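Local coordinates for nitroreductase family protein (Clostridium novyi, PDB 3G14), which probably acts as an oxidoreductase of the nitroreductase family, whose members generally use a flavin to reduce their substrates, at residues K97-Y100 / L101-A105; M2-Y5 / E6-K10; T104-A107 / M108-V112. All coordinates share one frame; numbering follows the deposited sequence. Where two conformers were deposited one is given.

Contact 1. Residues K97-Y100 / L101-A105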
loop_
_atom_site.group_PDB
_atom_site.type_symbol
_atom_site.label_atom_id
_atom_site.label_comp_id
_atom_site.label_asym_id
_atom_site.label_seq_id
_atom_site.Cartn_x
_atom_site.Cartn_y
_atom_site.Cartn_z
ATOM N N LYS B 97 -2.467 -14.818 -5.624
ATOM C CA LYS B 97 -2.792 -13.635 -4.847
ATOM C C LYS B 97 -3.826 -12.784 -5.604
ATOM O O LYS B 97 -3.720 -12.599 -6.820
ATOM C CB LYS B 97 -1.557 -12.761 -4.652
ATOM C CG LYS B 97 -0.354 -13.486 -4.049
ATOM C CD LYS B 97 0.964 -12.681 -4.193
ATOM C CE LYS B 97 1.481 -12.627 -5.648
ATOM N NZ LYS B 97 2.977 -12.725 -5.739
ATOM N N GLU B 98 -4.808 -12.279 -4.872
ATOM C CA GLU B 98 -5.771 -11.316 -5.409
ATOM C C GLU B 98 -5.137 -9.958 -5.627
ATOM O O GLU B 98 -4.955 -9.164 -4.692
ATOM C CB GLU B 98 -6.980 -11.160 -4.498
ATOM C CG GLU B 98 -7.738 -12.445 -4.352
ATOM C CD GLU B 98 -7.363 -13.164 -3.073
ATOM O OE1 GLU B 98 -6.158 -13.144 -2.673
ATOM O OE2 GLU B 98 -8.287 -13.751 -2.470
ATOM N N ILE B 99 -4.829 -9.680 -6.887
ATOM C CA ILE B 99 -4.109 -8.466 -7.264
ATOM C C ILE B 99 -4.830 -7.201 -6.818
ATOM O O ILE B 99 -4.191 -6.222 -6.416
ATOM C CB ILE B 99 -3.824 -8.443 -8.793
ATOM C CG1 ILE B 99 -2.460 -9.047 -9.030
ATOM C CG2 ILE B 99 -3.778 -7.003 -9.379
ATOM C CD1 ILE B 99 -1.349 -8.361 -8.242
ATOM N N TYR B 100 -6.155 -7.246 -6.873
ATOM C CA TYR B 100 -6.983 -6.092 -6.480
ATOM C C TYR B 100 -6.735 -5.649 -5.024
ATOM O O TYR B 100 -6.773 -4.461 -4.741
ATOM C CB TYR B 100 -8.477 -6.367 -6.715
ATOM C CG TYR B 100 -9.204 -7.078 -5.594
ATOM C CD1 TYR B 100 -9.783 -6.351 -4.541
ATOM C CD2 TYR B 100 -9.373 -8.452 -5.603
ATOM C CE1 TYR B 100 -10.479 -6.988 -3.529
ATOM C CE2 TYR B 100 -10.041 -9.104 -4.579
ATOM C CZ TYR B 100 -10.589 -8.367 -3.531
ATOM O OH TYR B 100 -11.286 -8.977 -2.509
ATOM N N LEU B 101 -6.500 -6.598 -4.119
ATOM C CA LEU B 101 -6.192 -6.284 -2.740
ATOM C C LEU B 101 -4.836 -5.566 -2.637
ATOM O O LEU B 101 -4.729 -4.515 -1.993
ATOM C CB LEU B 101 -6.229 -7.527 -1.856
ATOM C CG LEU B 101 -7.648 -7.995 -1.527
ATOM C CD1 LEU B 101 -7.635 -9.376 -0.845
ATOM C CD2 LEU B 101 -8.446 -6.914 -0.708
ATOM N N ILE B 102 -3.830 -6.090 -3.333
ATOM C CA ILE B 102 -2.522 -5.453 -3.337
ATOM C C ILE B 102 -2.598 -4.021 -3.888
ATOM O O ILE B 102 -2.147 -3.062 -3.265
ATOM C CB ILE B 102 -1.503 -6.264 -4.177
ATOM C CG1 ILE B 102 -1.240 -7.625 -3.497
ATOM C CG2 ILE B 102 -0.216 -5.401 -4.402
ATOM C CD1 ILE B 102 -0.300 -8.602 -4.259
ATOM N N ASP B 103 -3.202 -3.887 -5.063
ATOM C CA ASP B 103 -3.207 -2.628 -5.783
ATOM C C ASP B 103 -4.065 -1.572 -5.098
ATOM O O ASP B 103 -3.673 -0.400 -4.985
ATOM C CB ASP B 103 -3.643 -2.865 -7.207
ATOM C CG ASP B 103 -2.498 -3.452 -8.064
ATOM O OD1 ASP B 103 -1.381 -3.638 -7.548
ATOM O OD2 ASP B 103 -2.730 -3.744 -9.213
ATOM N N THR B 104 -5.202 -1.993 -4.575
ATOM C CA THR B 104 -6.065 -1.050 -3.858
ATOM C C THR B 104 -5.382 -0.638 -2.540
ATOM O O THR B 104 -5.479 0.537 -2.158
ATOM C CB THR B 104 -7.494 -1.636 -3.624
ATOM O OG1 THR B 104 -8.027 -2.110 -4.861
ATOM C CG2 THR B 104 -8.462 -0.583 -3.019
ATOM N N ALA B 105 -4.681 -1.565 -1.847
ATOM C CA ALA B 105 -3.955 -1.205 -0.592
ATOM C C ALA B 105 -2.877 -0.131 -0.849
ATOM O O ALA B 105 -2.725 0.856 -0.073
ATOM C CB ALA B 105 -3.303 -2.461 0.107
#
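One face of the Y100 ring is covered by its neighbour L101, whose CG lies 3.8 Å from the ring centroid in a CH-pi contact, displaced from the centre toward the rim. The branch CD2 of L101 closes on the same ring, 3.5 Å from Y100 CE1, and the two side chains run alongside each other, pointing the same way. With chi1 at 86° the CG of Y100 sits between its own backbone N and carbonyl carbon, which folds the ring back over L101 N. In the backbone of the same residue, Y100 O is gripped twice: T104 N donates to it at 2.9 Å and T104 OG1 at 2.7 Å, from opposite faces of the carbonyl plane. All this is the first turn of helix 99-117, entered straight from the short strand 97-98, with E98 at the N-cap position and Y100 lying on R144 and V146 of strand 144-151 and A86 of strand 80-86. L101 N makes a weak bond to E98 O. The first regular bond of the helix here is D103 N to I99 O, 2.9 Å long and nearly straight at 168°. On that flank D103 OD2 lies 3.4 Å from I99 CG2 and takes its hydrogen bond from W40 N. I99 CD1 meets I102 CD1 at 4.1 Å, while K97 NZ leaves for A126 O and V146 O of the second subunit.

Contact 2. Residues M2-Y5 / E6-K10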
loop_
_atom_site.group_PDB
_atom_site.type_symbol
_atom_site.label_atom_id
_atom_site.label_comp_id
_atom_site.label_asym_id
_atom_site.label_seq_id
_atom_site.Cartn_x
_atom_site.Cartn_y
_atom_site.Cartn_z
HETATM N N MSE B 2 5.176 19.093 3.222
HETATM C CA MSE B 2 6.133 18.427 4.163
HETATM C C MSE B 2 7.190 17.578 3.479
HETATM O O MSE B 2 7.009 17.087 2.357
HETATM C CB MSE B 2 5.383 17.519 5.130
HETATM C CG MSE B 2 4.402 18.212 6.003
HETATM SE SE MSE B 2 3.522 16.928 7.115
HETATM C CE MSE B 2 4.992 16.206 8.085
ATOM N N GLU B 3 8.305 17.408 4.184
ATOM C CA GLU B 3 9.365 16.513 3.756
ATOM C C GLU B 3 8.946 15.018 3.841
ATOM O O GLU B 3 8.169 14.635 4.702
ATOM C CB GLU B 3 10.600 16.804 4.584
ATOM C CG GLU B 3 11.838 16.071 4.130
ATOM C CD GLU B 3 11.948 14.700 4.762
ATOM O OE1 GLU B 3 11.590 14.604 5.974
ATOM O OE2 GLU B 3 12.374 13.742 4.050
ATOM N N PHE B 4 9.463 14.185 2.935
ATOM C CA PHE B 4 8.937 12.844 2.766
ATOM C C PHE B 4 9.017 11.998 4.044
ATOM O O PHE B 4 8.022 11.460 4.497
ATOM C CB PHE B 4 9.641 12.094 1.605
ATOM C CG PHE B 4 9.168 10.691 1.470
ATOM C CD1 PHE B 4 8.008 10.405 0.783
ATOM C CD2 PHE B 4 9.850 9.646 2.096
ATOM C CE1 PHE B 4 7.539 9.110 0.721
ATOM C CE2 PHE B 4 9.374 8.359 2.003
ATOM C CZ PHE B 4 8.238 8.105 1.323
ATOM N N TYR B 5 10.210 11.881 4.634
ATOM C CA TYR B 5 10.382 11.055 5.827
ATOM C C TYR B 5 9.542 11.589 7.009
ATOM O O TYR B 5 8.951 10.808 7.774
ATOM C CB TYR B 5 11.873 10.960 6.173
ATOM C CG TYR B 5 12.296 9.835 7.106
ATOM C CD1 TYR B 5 11.514 8.684 7.309
ATOM C CD2 TYR B 5 13.527 9.897 7.745
ATOM C CE1 TYR B 5 11.950 7.639 8.153
ATOM C CE2 TYR B 5 13.968 8.876 8.579
ATOM C CZ TYR B 5 13.181 7.753 8.783
ATOM O OH TYR B 5 13.671 6.784 9.632
ATOM N N GLU B 6 9.428 12.915 7.113
ATOM C CA GLU B 6 8.552 13.541 8.118
ATOM C C GLU B 6 7.105 13.119 7.943
ATOM O O GLU B 6 6.385 12.965 8.920
ATOM C CB GLU B 6 8.636 15.073 8.072
ATOM C CG GLU B 6 9.897 15.638 8.675
ATOM C CD GLU B 6 10.165 15.087 10.072
ATOM O OE1 GLU B 6 9.230 15.126 10.903
ATOM O OE2 GLU B 6 11.299 14.605 10.327
ATOM N N VAL B 7 6.660 12.936 6.702
ATOM C CA VAL B 7 5.279 12.466 6.486
ATOM C C VAL B 7 5.129 11.036 7.026
ATOM O O VAL B 7 4.164 10.681 7.726
ATOM C CB VAL B 7 4.827 12.587 5.009
ATOM C CG1 VAL B 7 3.453 11.943 4.801
ATOM C CG2 VAL B 7 4.807 14.048 4.555
ATOM N N ILE B 8 6.115 10.200 6.747
ATOM C CA ILE B 8 6.042 8.807 7.192
ATOM C C ILE B 8 5.993 8.747 8.725
ATOM O O ILE B 8 5.250 7.951 9.281
ATOM C CB ILE B 8 7.275 7.991 6.674
ATOM C CG1 ILE B 8 7.308 8.061 5.140
ATOM C CG2 ILE B 8 7.273 6.531 7.253
ATOM C CD1 ILE B 8 6.116 7.385 4.397
ATOM N N LYS B 9 6.830 9.571 9.368
ATOM C CA LYS B 9 6.930 9.617 10.816
ATOM C C LYS B 9 5.695 10.192 11.460
ATOM O O LYS B 9 5.320 9.761 12.556
ATOM C CB LYS B 9 8.160 10.407 11.269
ATOM C CG LYS B 9 9.469 9.698 11.007
ATOM C CD LYS B 9 10.633 10.513 11.500
ATOM C CE LYS B 9 11.918 9.967 10.966
ATOM N NZ LYS B 9 13.095 10.732 11.491
ATOM N N LYS B 10 5.063 11.167 10.819
ATOM C CA LYS B 10 3.920 11.862 11.437
ATOM C C LYS B 10 2.622 11.067 11.334
ATOM O O LYS B 10 1.717 11.254 12.139
ATOM C CB LYS B 10 3.738 13.252 10.809
ATOM C CG LYS B 10 2.523 14.044 11.341
ATOM C CD LYS B 10 2.682 15.551 11.226
ATOM C CE LYS B 10 1.325 16.310 11.156
ATOM N NZ LYS B 10 0.556 16.180 9.820
#
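K9 lies over the face of the Y5 ring, its CE 3.4 Å from the ring centroid and almost straight above it, 14° off the normal. K9 NZ continues toward the CE2 side and lies 4.1 Å from the Y5 ring centroid, an off-centre cation-pi contact. The lysine chain, extended beyond CG, brings its last methylene across one helical turn to the ring. F4 and I8 meet less squarely: I8 CG1 lies 3.8 Å from F4 CE2 in an off-centre CH-pi contact. E3 crosses E6 at about a right angle as the N-cap of helix 4-10. Its chain bends at chi2 (-87°), and the carboxylate turns back over the first turn, E3 OE1 taking E6 N at 3.0 Å and E3 OE2 taking Y5 N at 2.9 Å, both from above its plane. Both oxygens thus serve amides at the positive helix end, probably easing the nearness of the E6 carboxylate. Selenomethionine M2 crosses V7 obliquely, CB to CG2 at 3.6 Å. V7, I8 and K10 rest on helix 99-117, whose D117 bonds M2 N; the F4 ring meets F4 of the second subunit nearly parallel, and Y5 OH bonds D32 there, beside M33 of that subunit's helix 24-35.

Contact 3. Residues T104-A107 / M108-V112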
loop_
_atom_site.group_PDB
_atom_site.type_symbol
_atom_site.label_atom_id
_atom_site.label_comp_id
_atom_site.label_asym_id
_atom_site.label_seq_id
_atom_site.Cartn_x
_atom_site.Cartn_y
_atom_site.Cartn_z
ATOM N N THR B 104 -5.202 -1.993 -4.575
ATOM C CA THR B 104 -6.065 -1.050 -3.858
ATOM C C THR B 104 -5.382 -0.638 -2.540
ATOM O O THR B 104 -5.479 0.537 -2.158
ATOM C CB THR B 104 -7.494 -1.636 -3.624
ATOM O OG1 THR B 104 -8.027 -2.110 -4.861
ATOM C CG2 THR B 104 -8.462 -0.583 -3.019
ATOM N N ALA B 105 -4.681 -1.565 -1.847
ATOM C CA ALA B 105 -3.955 -1.205 -0.592
ATOM C C ALA B 105 -2.877 -0.131 -0.849
ATOM O O ALA B 105 -2.725 0.856 -0.073
ATOM C CB ALA B 105 -3.303 -2.461 0.107
ATOM N N ILE B 106 -2.150 -0.324 -1.932
ATOM C CA ILE B 106 -1.085 0.609 -2.378
ATOM C C ILE B 106 -1.701 1.984 -2.516
ATOM O O ILE B 106 -1.222 2.965 -1.939
ATOM C CB ILE B 106 -0.429 0.159 -3.733
ATOM C CG1 ILE B 106 0.379 -1.140 -3.597
ATOM C CG2 ILE B 106 0.553 1.237 -4.281
ATOM C CD1 ILE B 106 0.878 -1.731 -4.950
ATOM N N ALA B 107 -2.795 2.081 -3.287
ATOM C CA ALA B 107 -3.417 3.382 -3.580
ATOM C C ALA B 107 -4.011 4.026 -2.338
ATOM O O ALA B 107 -3.873 5.245 -2.128
ATOM C CB ALA B 107 -4.500 3.253 -4.721
HETATM N N MSE B 108 -4.669 3.221 -1.508
HETATM C CA MSE B 108 -5.186 3.719 -0.241
HETATM C C MSE B 108 -4.063 4.222 0.695
HETATM O O MSE B 108 -4.274 5.186 1.427
HETATM C CB MSE B 108 -6.032 2.632 0.462
HETATM C CG MSE B 108 -6.753 3.148 1.675
HETATM SE SE MSE B 108 -7.990 4.702 1.323
HETATM C CE MSE B 108 -9.542 3.664 2.041
ATOM N N GLU B 109 -2.873 3.617 0.673
ATOM C CA GLU B 109 -1.776 4.154 1.506
ATOM C C GLU B 109 -1.287 5.507 0.936
ATOM O O GLU B 109 -0.798 6.365 1.705
ATOM C CB GLU B 109 -0.628 3.148 1.667
ATOM C CG GLU B 109 0.467 3.564 2.663
ATOM C CD GLU B 109 -0.029 3.757 4.093
ATOM O OE1 GLU B 109 -1.267 3.568 4.320
ATOM O OE2 GLU B 109 0.808 4.108 4.960
ATOM N N HIS B 110 -1.389 5.706 -0.387
ATOM C CA HIS B 110 -1.118 7.022 -0.973
ATOM C C HIS B 110 -2.138 8.063 -0.454
ATOM O O HIS B 110 -1.763 9.207 -0.147
ATOM C CB HIS B 110 -1.080 6.973 -2.531
ATOM C CG HIS B 110 0.187 6.394 -3.096
ATOM N ND1 HIS B 110 0.787 6.880 -4.247
ATOM C CD2 HIS B 110 0.925 5.325 -2.713
ATOM C CE1 HIS B 110 1.877 6.164 -4.501
ATOM N NE2 HIS B 110 1.973 5.210 -3.598
ATOM N N ILE B 111 -3.407 7.652 -0.331
ATOM C CA ILE B 111 -4.473 8.528 0.254
ATOM C C ILE B 111 -4.074 8.919 1.668
ATOM O O ILE B 111 -4.034 10.113 2.030
ATOM C CB ILE B 111 -5.844 7.807 0.341
ATOM C CG1 ILE B 111 -6.370 7.413 -1.053
ATOM C CG2 ILE B 111 -6.886 8.685 1.086
ATOM C CD1 ILE B 111 -6.822 8.564 -1.893
ATOM N N VAL B 112 -3.779 7.890 2.460
ATOM C CA VAL B 112 -3.433 8.051 3.879
ATOM C C VAL B 112 -2.187 8.923 4.065
ATOM O O VAL B 112 -2.195 9.898 4.834
ATOM C CB VAL B 112 -3.321 6.651 4.574
ATOM C CG1 VAL B 112 -2.526 6.725 5.902
ATOM C CG2 VAL B 112 -4.711 6.028 4.744
#
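T104 O to M108 N, A105 O to E109 N, I106 O to H110 N and A107 O to I111 N form four successive i to i+4 hydrogen bonds, an unbroken run of regular alpha helix. The bond from M108 N to T104 O is 2.9 Å long. That from H110 N to I106 O is longer, at 3.2 Å, and less straight, 151° against 167°. In each of the four the donor is somewhat tilted from the carbonyl plane. Side chains of the two segments meet little; beta carbons and lower branches lie mainly against backbone oxygens of the preceding turn. H110 is the clearest case: H110 CB lies 3.3 Å from A107 O, and chi1 of -77°, with CG beside the backbone N, swings the ring so that H110 CD2 comes 3.3 Å from I106 O. The CB of selenomethionine M108 comes within 3.4 Å of T104 O. The polar ends of E109 and H110 are buried but paired: E109 OE1 accepts from W124 NE1, and E109 OE2 bonds H110 NE2 of the second subunit, a pairing repeated the other way round by H110 NE2 and E109 of that subunit, while H110 ND1 bonds M33 O. The small side chain of A107 packs on Y46 and F48 of strand 46-51, M108 lies on A84 of strand 80-86, and I111, in the conformer given, touches I82, F48 and helix 24-35, so one flank of helix 99-117 faces the central sheet and another the second subunit.

Contact 1 runs from strand 97-98 into the buried helix 99-117, which contact 3 continues, the two sharing T104 and A105; contact 2 covers the start of helix 4-10, partly exposed and about 16 Å from contact 3 between centres. At 97-105 a ring covered by leucine and a carbonyl that accepts two hydrogen bonds mark the helix start; at 104-112 regular backbone bonds dominate. Charged groups act within contact 2 itself, as E3 cap and K9 over Y5, whereas K97, D103, E109 and H110 find their strongest partners outside contacts 1 and 3. All three touch the second subunit: contact 1 by lysine and apolar packing, contact 2 by the F4 rings, the Y5 hydroxyl and backbone bonds, contact 3 by a reciprocal glutamate-histidine pair.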